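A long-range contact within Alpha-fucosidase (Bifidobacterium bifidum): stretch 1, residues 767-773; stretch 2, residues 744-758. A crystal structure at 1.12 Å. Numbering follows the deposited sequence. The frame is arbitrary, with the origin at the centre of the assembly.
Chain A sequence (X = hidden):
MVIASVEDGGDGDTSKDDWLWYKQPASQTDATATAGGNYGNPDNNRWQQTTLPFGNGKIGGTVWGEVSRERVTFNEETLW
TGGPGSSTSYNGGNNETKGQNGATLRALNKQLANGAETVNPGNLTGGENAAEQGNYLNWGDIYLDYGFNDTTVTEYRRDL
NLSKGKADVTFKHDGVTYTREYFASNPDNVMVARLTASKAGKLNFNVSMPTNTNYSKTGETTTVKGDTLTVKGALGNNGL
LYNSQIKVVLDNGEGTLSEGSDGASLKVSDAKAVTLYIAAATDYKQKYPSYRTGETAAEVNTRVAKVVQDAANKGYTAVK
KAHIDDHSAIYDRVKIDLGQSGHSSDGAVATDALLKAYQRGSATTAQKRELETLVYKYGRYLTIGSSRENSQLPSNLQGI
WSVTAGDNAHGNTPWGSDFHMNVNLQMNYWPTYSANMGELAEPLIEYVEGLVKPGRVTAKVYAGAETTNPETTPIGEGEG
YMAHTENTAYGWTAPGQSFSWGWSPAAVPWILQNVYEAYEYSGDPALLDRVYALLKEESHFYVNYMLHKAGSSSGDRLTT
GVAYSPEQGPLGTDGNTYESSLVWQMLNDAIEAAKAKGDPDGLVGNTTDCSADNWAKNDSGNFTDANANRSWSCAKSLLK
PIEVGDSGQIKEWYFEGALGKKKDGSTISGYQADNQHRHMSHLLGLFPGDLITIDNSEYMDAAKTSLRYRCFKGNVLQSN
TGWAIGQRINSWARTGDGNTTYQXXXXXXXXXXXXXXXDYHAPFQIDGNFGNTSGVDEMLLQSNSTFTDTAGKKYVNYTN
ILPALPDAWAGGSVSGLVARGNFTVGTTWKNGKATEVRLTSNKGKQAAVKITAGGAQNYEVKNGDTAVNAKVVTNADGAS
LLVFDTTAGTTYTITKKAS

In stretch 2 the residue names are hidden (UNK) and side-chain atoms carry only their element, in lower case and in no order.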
ATOM      1  N   ASP A 767       4.650   0.050  -4.343  1.00  5.61           N
ATOM      2  CA  ASP A 767       4.815  -0.539  -3.017  1.00  6.00           C
ATOM      3  C   ASP A 767       5.982   0.071  -2.241  1.00  5.98           C
ATOM      4  O   ASP A 767       5.803   0.545  -1.113  1.00  5.95           O
ATOM      5  CB  ASP A 767       4.903  -2.078  -3.065  1.00  6.38           C
ATOM      6  CG  ASP A 767       5.791  -2.613  -4.191  1.00  6.49           C
ATOM      7  OD1 ASP A 767       6.884  -2.075  -4.460  1.00  6.69           O
ATOM      8  OD2 ASP A 767       5.390  -3.628  -4.798  1.00  7.95           O
ATOM      9  N   GLY A 768       7.159   0.108  -2.864  1.00  6.24           N
ATOM     10  CA  GLY A 768       8.359   0.634  -2.216  1.00  6.42           C
ATOM     11  C   GLY A 768       8.301   2.108  -1.863  1.00  6.33           C
ATOM     12  O   GLY A 768       8.980   2.541  -0.934  1.00  6.34           O
ATOM     13  N   ASN A 769       7.500   2.887  -2.589  1.00  6.24           N
ATOM     14  CA  ASN A 769       7.264   4.282  -2.204  1.00  6.41           C
ATOM     15  C   ASN A 769       6.575   4.345  -0.844  1.00  6.29           C
ATOM     16  O   ASN A 769       6.986   5.093   0.056  1.00  6.35           O
ATOM     17  CB  ASN A 769       6.409   5.016  -3.242  1.00  6.48           C
ATOM     18  CG  ASN A 769       7.193   5.436  -4.470  1.00  6.36           C
ATOM     19  OD1 ASN A 769       6.957   4.931  -5.567  1.00  6.55           O
ATOM     20  ND2 ASN A 769       8.128   6.369  -4.294  1.00  7.04           N
ATOM     21  N   PHE A 770       5.528   3.541  -0.694  1.00  6.50           N
ATOM     22  CA  PHE A 770       4.804   3.471   0.566  1.00  6.42           C
ATOM     23  C   PHE A 770       5.645   2.821   1.667  1.00  6.30           C
ATOM     24  O   PHE A 770       5.586   3.234   2.831  1.00  6.11           O
ATOM     25  CB  PHE A 770       3.478   2.736   0.365  1.00  6.62           C
ATOM     26  CG  PHE A 770       2.542   3.406  -0.614  1.00  6.24           C
ATOM     27  CD1 PHE A 770       2.201   4.748  -0.472  1.00  7.32           C
ATOM     28  CD2 PHE A 770       1.981   2.684  -1.662  1.00  6.78           C
ATOM     29  CE1 PHE A 770       1.326   5.359  -1.355  1.00  7.55           C
ATOM     30  CE2 PHE A 770       1.090   3.284  -2.540  1.00  7.42           C
ATOM     31  CZ  PHE A 770       0.771   4.627  -2.397  1.00  7.71           C
ATOM     32  N   GLY A 771       6.446   1.829   1.291  1.00  6.25           N
ATOM     33  CA  GLY A 771       7.344   1.161   2.230  1.00  6.52           C
ATOM     34  C   GLY A 771       8.395   2.095   2.798  1.00  6.42           C
ATOM     35  O   GLY A 771       8.746   2.005   3.974  1.00  6.29           O
ATOM     36  N   ASN A 772       8.890   3.004   1.965  1.00  6.19           N
ATOM     37  CA  ASN A 772       9.853   4.007   2.413  1.00  6.47           C
ATOM     38  C   ASN A 772       9.254   4.899   3.506  1.00  6.35           C
ATOM     39  O   ASN A 772       9.840   5.063   4.582  1.00  6.48           O
ATOM     40  CB  ASN A 772      10.349   4.840   1.225  1.00  6.81           C
ATOM     41  CG  ASN A 772      11.310   5.921   1.643  1.00  7.16           C
ATOM     42  OD1 ASN A 772      10.898   6.945   2.188  1.00  7.68           O
ATOM     43  ND2 ASN A 772      12.597   5.701   1.399  1.00  7.77           N
ATOM     44  N   THR A 773       8.078   5.454   3.238  1.00  6.72           N
ATOM     45  CA  THR A 773       7.394   6.321   4.199  1.00  6.83           C
ATOM     46  C   THR A 773       7.177   5.580   5.513  1.00  6.07           C
ATOM     47  O   THR A 773       7.447   6.116   6.591  1.00  6.11           O
ATOM     48  CB  THR A 773       6.062   6.819   3.620  1.00  6.85           C
ATOM     49  OG1 THR A 773       6.334   7.529   2.406  1.00  7.11           O
ATOM     50  CG2 THR A 773       5.334   7.743   4.590  1.00  7.62           C
ATOM     51  N   UNK A 744      19.905   1.194   4.337  1.00  8.23           N
ATOM     52  CA  UNK A 744      18.957   0.613   3.389  1.00  8.42           C
ATOM     53  C   UNK A 744      18.118   1.680   2.687  1.00  8.44           C
ATOM     54  O   UNK A 744      17.826   1.548   1.500  1.00  8.50           O
ATOM     55  c   UNK A 744      18.022  -2.501   5.466  1.00 10.49           C
ATOM     56  c   UNK A 744      18.827  -1.728   4.448  1.00  8.74           C
ATOM     57  c   UNK A 744      19.158  -2.608   3.237  1.00 10.72           C
ATOM     58  c   UNK A 744      18.078  -0.448   4.061  1.00  8.63           C
ATOM     59  N   UNK A 745      17.741   2.737   3.408  1.00  8.31           N
ATOM     60  CA  UNK A 745      17.085   3.887   2.783  1.00  8.75           C
ATOM     61  C   UNK A 745      17.996   4.493   1.710  1.00  8.55           C
ATOM     62  O   UNK A 745      17.556   4.764   0.593  1.00  8.26           O
ATOM     63  c   UNK A 745      16.675   4.960   3.823  1.00  8.74           C
ATOM     64  c   UNK A 745      16.188   6.230   3.131  1.00  9.88           C
ATOM     65  c   UNK A 745      15.592   4.425   4.754  1.00  9.81           C
ATOM     66  N   UNK A 746      19.274   4.670   2.045  1.00  8.68           N
ATOM     67  CA  UNK A 746      20.265   5.180   1.096  1.00  9.11           C
ATOM     68  C   UNK A 746      20.311   4.317  -0.154  1.00  8.81           C
ATOM     69  O   UNK A 746      20.335   4.831  -1.274  1.00  9.00           O
ATOM     70  c   UNK A 746      21.984   6.293   2.651  1.00 11.91           C
ATOM     71  c   UNK A 746      23.443   6.240   3.069  1.00 13.94           C
ATOM     72  o   UNK A 746      23.900   5.164   3.512  1.00 14.72           O
ATOM     73  o   UNK A 746      24.139   7.271   2.945  1.00 15.94           O
ATOM     74  c   UNK A 746      21.655   5.168   1.715  1.00  9.78           C
ATOM     75  N   UNK A 747      20.334   3.003   0.049  1.00  8.51           N
ATOM     76  CA  UNK A 747      20.401   2.071  -1.069  1.00  8.69           C
ATOM     77  C   UNK A 747      19.142   2.103  -1.927  1.00  8.34           C
ATOM     78  O   UNK A 747      19.235   1.994  -3.150  1.00  8.37           O
ATOM     79  c   UNK A 747      22.157   0.436  -0.102  1.00 10.06           C
ATOM     80  c   UNK A 747      22.291  -0.872   0.664  1.00 11.23           C
ATOM     81  c   UNK A 747      20.717   0.655  -0.589  1.00  9.27           C
ATOM     82  c   UNK A 747      23.160   0.499  -1.255  1.00 11.88           C
ATOM     83  N   UNK A 748      17.973   2.261  -1.302  1.00  8.05           N
ATOM     84  CA  UNK A 748      16.733   2.411  -2.062  1.00  7.95           C
ATOM     85  C   UNK A 748      16.779   3.656  -2.943  1.00  7.95           C
ATOM     86  O   UNK A 748      16.416   3.609  -4.120  1.00  7.83           O
ATOM     87  n   UNK A 748      11.842   2.179  -1.634  1.00  8.79           N
ATOM     88  c   UNK A 748      14.204   2.568  -1.956  1.00  8.75           C
ATOM     89  c   UNK A 748      15.504   2.458  -1.152  1.00  7.85           C
ATOM     90  o   UNK A 748      12.991   3.185   0.011  1.00  8.78           O
ATOM     91  c   UNK A 748      12.960   2.666  -1.103  1.00  8.24           C
ATOM     92  N   UNK A 749      17.236   4.767  -2.375  1.00  8.06           N
ATOM     93  CA  UNK A 749      17.306   6.015  -3.122  1.00  8.60           C
ATOM     94  C   UNK A 749      18.303   5.920  -4.275  1.00  8.53           C
ATOM     95  O   UNK A 749      18.056   6.455  -5.349  1.00  9.07           O
ATOM     96  c   UNK A 749      15.401   6.950  -0.941  1.00  9.41           C
ATOM     97  c   UNK A 749      16.393   7.911  -1.608  1.00  9.23           C
ATOM     98  c   UNK A 749      16.808   8.985  -0.623  1.00  9.38           C
ATOM     99  c   UNK A 749      17.620   7.195  -2.193  1.00  8.65           C
ATOM    100  N   UNK A 750      19.408   5.215  -4.062  1.00  8.76           N
ATOM    101  CA  UNK A 750      20.437   5.082  -5.097  1.00  9.25           C
ATOM    102  C   UNK A 750      20.084   4.078  -6.195  1.00  9.25           C
ATOM    103  O   UNK A 750      20.484   4.251  -7.351  1.00  9.41           O
ATOM    104  c   UNK A 750      22.424   5.816  -3.676  1.00 10.51           C
ATOM    105  c   UNK A 750      24.252   6.426  -2.100  1.00 13.81           C
ATOM    106  c   UNK A 750      23.683   5.334  -2.979  1.00 12.32           C
ATOM    107  c   UNK A 750      21.782   4.703  -4.478  1.00  9.68           C
ATOM    108  n   UNK A 750      25.487   5.982  -1.406  1.00 14.73           N
ATOM    109  N   UNK A 751      19.330   3.042  -5.836  1.00  9.16           N
ATOM    110  CA  UNK A 751      19.160   1.880  -6.709  1.00  9.42           C
ATOM    111  C   UNK A 751      17.722   1.493  -7.048  1.00  8.96           C
ATOM    112  O   UNK A 751      17.508   0.519  -7.767  1.00  9.26           O
ATOM    113  n   UNK A 751      21.811   0.910  -4.683  1.00 12.41           N
ATOM    114  o   UNK A 751      22.090   1.042  -6.906  1.00 14.84           O
ATOM    115  c   UNK A 751      19.870   0.668  -6.100  1.00  9.90           C
ATOM    116  c   UNK A 751      21.356   0.890  -5.930  1.00 11.51           C
ATOM    117  N   UNK A 752      16.744   2.238  -6.542  1.00  8.40           N
ATOM    118  CA  UNK A 752      15.342   1.850  -6.728  1.00  7.77           C
ATOM    119  C   UNK A 752      14.386   3.035  -6.881  1.00  7.65           C
ATOM    120  O   UNK A 752      13.176   2.899  -6.668  1.00  7.40           O
ATOM    121  c   UNK A 752      14.885   0.909  -5.605  1.00  8.06           C
ATOM    122  N   UNK A 753      14.925   4.188  -7.276  1.00  7.67           N
ATOM    123  CA  UNK A 753      14.107   5.365  -7.535  1.00  7.90           C
ATOM    124  C   UNK A 753      14.381   5.929  -8.920  1.00  8.02           C
ATOM    125  O   UNK A 753      15.538   6.164  -9.282  1.00  8.54           O
ATOM    126  c   UNK A 753      11.985   7.965  -4.561  1.00 15.86           C
ATOM    127  c   UNK A 753      13.876   6.092  -5.101  1.00  8.49           C
ATOM    128  c   UNK A 753      14.380   6.444  -6.485  1.00  7.97           C
ATOM    129  s   UNK A 753      12.087   6.252  -5.012  1.00  9.40           S
ATOM    130  N   UNK A 754      13.321   6.142  -9.691  1.00  7.84           N
ATOM    131  CA  UNK A 754      13.435   6.819 -10.975  1.00  8.00           C
ATOM    132  C   UNK A 754      13.539   8.337 -10.769  1.00  7.99           C
ATOM    133  O   UNK A 754      13.401   8.833  -9.642  1.00  7.80           O
ATOM    134  c   UNK A 754      12.182   5.046 -12.394  1.00  7.31           C
ATOM    135  c   UNK A 754      13.260   3.052 -13.278  1.00  7.80           C
ATOM    136  c   UNK A 754      13.336   4.356 -12.782  1.00  7.90           C
ATOM    137  o   UNK A 754      11.920   1.144 -13.885  1.00  7.81           O
ATOM    138  c   UNK A 754      12.017   2.433 -13.401  1.00  7.52           C
ATOM    139  c   UNK A 754      12.247   6.475 -11.877  1.00  7.80           C
ATOM    140  c   UNK A 754      10.863   3.104 -13.041  1.00  7.74           C
ATOM    141  c   UNK A 754      10.949   4.403 -12.542  1.00  7.26           C
ATOM    142  N   UNK A 755      13.765   9.072 -11.858  1.00  8.31           N
ATOM    143  CA  UNK A 755      13.933  10.529 -11.805  1.00  8.60           C
ATOM    144  C   UNK A 755      12.715  11.269 -11.256  1.00  8.50           C
ATOM    145  O   UNK A 755      12.857  12.353 -10.685  1.00  8.77           O
ATOM    146  c   UNK A 755      14.314  11.078 -13.178  1.00  9.09           C
ATOM    147  N   UNK A 756      11.530  10.681 -11.434  1.00  7.91           N
ATOM    148  CA  UNK A 756      10.282  11.218 -10.890  1.00  7.75           C
ATOM    149  C   UNK A 756       9.967  10.686  -9.488  1.00  7.71           C
ATOM    150  O   UNK A 756       8.848  10.847  -8.995  1.00  7.95           O
ATOM    151  c   UNK A 756       8.906   9.395 -12.016  1.00  7.79           C
ATOM    152  o   UNK A 756       9.633   8.576 -11.454  1.00  7.17           O
ATOM    153  n   UNK A 756       7.908   9.031 -12.813  1.00  7.88           N
ATOM    154  c   UNK A 756       9.120  10.897 -11.835  1.00  7.66           C
ATOM    155  N   UNK A 757      10.962  10.041  -8.883  1.00  7.65           N
ATOM    156  CA  UNK A 757      10.878   9.438  -7.549  1.00  7.63           C
ATOM    157  C   UNK A 757       9.874   8.292  -7.417  1.00  7.47           C
ATOM    158  O   UNK A 757       9.484   7.923  -6.304  1.00  7.38           O
ATOM    159  c   UNK A 757      13.187  11.042  -6.507  1.00  9.28           C
ATOM    160  c   UNK A 757      10.702  10.498  -6.449  1.00  7.77           C
ATOM    161  c   UNK A 757      11.765  11.604  -6.436  1.00  8.24           C
ATOM    162  c   UNK A 757      11.596  12.490  -5.214  1.00  8.76           C
ATOM    163  N   UNK A 758       9.467   7.718  -8.548  1.00  7.54           N
ATOM    164  CA  UNK A 758       8.760   6.442  -8.514  1.00  7.44           C
ATOM    165  C   UNK A 758       9.722   5.328  -8.108  1.00  7.23           C
ATOM    166  O   UNK A 758      10.815   5.186  -8.664  1.00  7.50           O
ATOM    167  c   UNK A 758       4.637   7.524  -9.285  1.00 11.41           C
ATOM    168  c   UNK A 758       5.956   7.094  -9.052  1.00 10.87           C
ATOM    169  c   UNK A 758       4.866   6.908 -11.610  1.00 11.23           C
ATOM    170  c   UNK A 758       6.741   6.587 -10.098  1.00  8.97           C
ATOM    171  c   UNK A 758       8.157   6.092  -9.878  1.00  7.96           C
ATOM    172  c   UNK A 758       4.093   7.425 -10.566  1.00 10.84           C
ATOM    173  c   UNK A 758       6.173   6.479 -11.365  1.00  9.23           C
TER

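Position 744 has four side-chain carbons, forked at the second, and lies out of reach of stretch 1. It is Leu744. Position 745 has one carbon carrying two more. One of these lies 4.0 Å from Asn772 ND2. The fork at CB makes it Val745, and the touching atom is CG1. Position 746 has three carbons, the third carrying two oxygens. This carboxylate is Glu746, with no contact here. Position 747 again has four carbons forked at the second: Leu747, also without contact.

Position 748 has three carbons, the third carrying one oxygen and one nitrogen. The oxygen is 2.9 Å from Asn772 ND2, and the nitrogen is 3.0 Å from Gly768 O. An amide on a three-carbon chain is Gln748. Its chi1 and chi2 are both t, so the chain is extended and carries the amide to the other helix.

Position 749 has four carbons, forked at the second. One terminal carbon lies 3.9 Å from Asn772 ND2. This is Leu749, touching through CD1. Position 750 has four carbons in a row ending in nitrogen: Lys750, out of reach. Position 751 has two carbons, the second carrying oxygen and nitrogen. It is Asn751, whose ND2 makes a weak hydrogen bond to the O of Leu747, 3.2 Å away. Position 752 has a single carbon, Ala752, the first residue to leave helical phi/psi.

Position 753 is unbranched: two carbons, a sulfur, one carbon. The sulfur lies 4.0 Å from Asn769 ND2. This is Met753, and the atom is SD. Position 754 has one carbon, then a six-carbon ring bearing an oxygen: Tyr754, which starts a type I turn ending at 757. Position 755 has one carbon, Ala755. Position 756 has two carbons, the second carrying oxygen and nitrogen: Asn756. Its OD1 accepts a hydrogen bond from the backbone N of 758, at 3.0 Å.

Position 757 has four carbons forked at the second, and their end leads away. It is Leu757. Its backbone O accepts a hydrogen bond from Asn769 ND2 at 2.9 Å. Position 758 has one carbon and a plain six-carbon ring. It is Phe758, with CA 3.8 Å from Asn769 OD1.

The contact is small and largely polar. The two helices run roughly antiparallel, with axes 11.5 Å apart, and side-chain amides span the gap. Gln748 uses both ends of its amide: OE1 accepts from Asn772 ND2, while NE2 donates to Gly768 O. Asn769 ties the same helix to the loop.

Stretch 2, residues 744-758: LVELQLKNAMYANLF
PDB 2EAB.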